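Side-chain contact in transcription factor GAMBIF1 (Anopheles gambiae, PDB 1BVO), which probably activates RNA polymerase II transcription by sequence-specific DNA binding, its DNA-bound specificity domain of the Rel family being the part modelled here: residues 67-72 against 141-146. Sequence-based numbering, arbitrary orientation.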
loop_
_atom_site.group_PDB
_atom_site.type_symbol
_atom_site.label_atom_id
_atom_site.label_comp_id
_atom_site.label_asym_id
_atom_site.label_seq_id
_atom_site.Cartn_x
_atom_site.Cartn_y
_atom_site.Cartn_z
ATOM N N LYS C 67 -19.916 4.967 16.878
ATOM C CA LYS C 67 -20.260 4.413 15.569
ATOM C C LYS C 67 -19.383 3.223 15.246
ATOM O O LYS C 67 -18.235 3.127 15.709
ATOM C CB LYS C 67 -19.953 5.406 14.446
ATOM C CG LYS C 67 -20.348 6.835 14.648
ATOM C CD LYS C 67 -19.612 7.671 13.607
ATOM C CE LYS C 67 -20.133 9.084 13.564
ATOM N NZ LYS C 67 -21.486 9.084 12.960
ATOM N N PRO C 68 -19.868 2.360 14.341
ATOM C CA PRO C 68 -19.163 1.167 13.889
ATOM C C PRO C 68 -17.798 1.628 13.430
ATOM O O PRO C 68 -17.677 2.613 12.686
ATOM C CB PRO C 68 -20.003 0.717 12.707
ATOM C CG PRO C 68 -21.371 1.019 13.172
ATOM C CD PRO C 68 -21.222 2.410 13.756
ATOM N N HIS C 69 -16.777 1.008 13.993
ATOM C CA HIS C 69 -15.428 1.337 13.632
ATOM C C HIS C 69 -15.100 0.286 12.611
ATOM O O HIS C 69 -15.335 -0.897 12.840
ATOM C CB HIS C 69 -14.499 1.228 14.829
ATOM C CG HIS C 69 -13.129 1.763 14.557
ATOM N ND1 HIS C 69 -12.387 1.344 13.476
ATOM C CD2 HIS C 69 -12.412 2.722 15.172
ATOM C CE1 HIS C 69 -11.258 2.036 13.439
ATOM N NE2 HIS C 69 -11.249 2.879 14.451
ATOM N N PRO C 70 -14.482 0.690 11.494
ATOM C CA PRO C 70 -14.101 -0.213 10.393
ATOM C C PRO C 70 -13.340 -1.470 10.793
ATOM O O PRO C 70 -13.598 -2.553 10.266
ATOM C CB PRO C 70 -13.255 0.685 9.482
ATOM C CG PRO C 70 -12.749 1.749 10.421
ATOM C CD PRO C 70 -13.992 2.053 11.228
ATOM N N HIS C 71 -12.411 -1.320 11.731
ATOM C CA HIS C 71 -11.605 -2.449 12.167
ATOM C C HIS C 71 -12.375 -3.734 12.502
ATOM O O HIS C 71 -13.478 -3.689 13.056
ATOM C CB HIS C 71 -10.665 -2.002 13.274
ATOM C CG HIS C 71 -9.623 -1.037 12.806
ATOM N ND1 HIS C 71 -8.746 -0.416 13.652
ATOM C CD2 HIS C 71 -9.302 -0.632 11.553
ATOM C CE1 HIS C 71 -7.898 0.331 12.944
ATOM N NE2 HIS C 71 -8.220 0.210 11.671
ATOM N N ASN C 72 -11.834 -4.861 12.040
ATOM C CA ASN C 72 -12.453 -6.162 12.257
ATOM C C ASN C 72 -11.840 -6.848 13.460
ATOM O O ASN C 72 -10.646 -6.662 13.755
ATOM C CB ASN C 72 -12.253 -7.060 11.036
ATOM C CG ASN C 72 -12.751 -6.435 9.762
ATOM O OD1 ASN C 72 -13.859 -5.884 9.702
ATOM N ND2 ASN C 72 -11.922 -6.485 8.734
ATOM N N ASN C 141 -6.431 4.530 14.884
ATOM C CA ASN C 141 -5.470 4.120 15.896
ATOM C C ASN C 141 -6.074 3.882 17.250
ATOM O O ASN C 141 -5.366 3.657 18.233
ATOM C CB ASN C 141 -4.366 5.142 16.024
ATOM C CG ASN C 141 -3.171 4.768 15.213
ATOM O OD1 ASN C 141 -3.220 4.783 13.970
ATOM N ND2 ASN C 141 -2.084 4.377 15.902
ATOM N N ALA C 142 -7.393 3.929 17.303
ATOM C CA ALA C 142 -8.082 3.715 18.553
ATOM C C ALA C 142 -9.448 3.143 18.253
ATOM O O ALA C 142 -10.048 3.415 17.210
ATOM C CB ALA C 142 -8.203 5.012 19.316
ATOM N N VAL C 143 -9.908 2.320 19.182
ATOM C CA VAL C 143 -11.193 1.673 19.060
ATOM C C VAL C 143 -11.650 1.369 20.455
ATOM O O VAL C 143 -10.948 1.617 21.426
ATOM C CB VAL C 143 -11.072 0.272 18.409
ATOM C CG1 VAL C 143 -10.733 0.372 16.939
ATOM C CG2 VAL C 143 -10.003 -0.535 19.148
ATOM N N ARG C 144 -12.846 0.835 20.547
ATOM C CA ARG C 144 -13.376 0.376 21.812
ATOM C C ARG C 144 -14.139 -0.880 21.395
ATOM O O ARG C 144 -14.576 -1.015 20.241
ATOM C CB ARG C 144 -14.353 1.356 22.429
ATOM C CG ARG C 144 -13.847 2.732 22.759
ATOM C CD ARG C 144 -15.028 3.475 23.376
ATOM N NE ARG C 144 -14.839 4.902 23.581
ATOM C CZ ARG C 144 -14.600 5.455 24.759
ATOM N NH1 ARG C 144 -14.518 4.701 25.847
ATOM N NH2 ARG C 144 -14.474 6.771 24.850
ATOM N N LEU C 145 -14.193 -1.842 22.297
ATOM C CA LEU C 145 -14.898 -3.080 22.037
ATOM C C LEU C 145 -16.328 -2.814 22.457
ATOM O O LEU C 145 -16.579 -2.198 23.505
ATOM C CB LEU C 145 -14.313 -4.206 22.892
ATOM C CG LEU C 145 -12.845 -4.513 22.605
ATOM C CD1 LEU C 145 -12.307 -5.507 23.612
ATOM C CD2 LEU C 145 -12.711 -5.031 21.192
ATOM N N CYS C 146 -17.270 -3.243 21.636
ATOM C CA CYS C 146 -18.667 -3.052 21.976
ATOM C C CYS C 146 -19.278 -4.409 22.302
ATOM O O CYS C 146 -19.130 -5.370 21.528
ATOM C CB CYS C 146 -19.435 -2.415 20.838
ATOM S SG CYS C 146 -21.068 -1.835 21.367
#
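His69 holds its ring carbon CG anti to the backbone N (chi1 -171°), a torsion that carries the imidazole across to Val143; there, CG1 stands anti to the carbonyl carbon and meets one face of the ring. This is a CH-pi contact: CG1 lies 3.5 Å from the centroid of the His69 ring, 16° off the ring normal and displaced toward the rim on the CD2 side, where CG1 to CD2 is 3.4 Å. The same methyl touches His71, with CG1 3.9 Å from ND1. The two imidazoles also meet each other, CE1 of His69 sitting 3.5 Å above the plane of the His71 ring, over its centre. A backbone N-H to side-chain bond helps set the His69 ring: His71 N donates to His69 ND1 over 3.2 Å, nearly straight at 163°, the donor slightly off the ring plane. At the far nitrogen, NE2 hydrogen-bonds the carbonyl of Asp139, and Ala142 O lies 3.1 Å from His69 NE2. The contact thus joins the loop between strands 52-59 and 72-74 to the start of strand 142-152, while Arg117 of helix 107-120 binds the carbonyl oxygens of His69 and His71. With ND1 accepting and NE2 facing the Asp139 carbonyl, which can only accept, the His69 proton probably sits on NE2, consistent with a neutral ring buried under an aliphatic methyl.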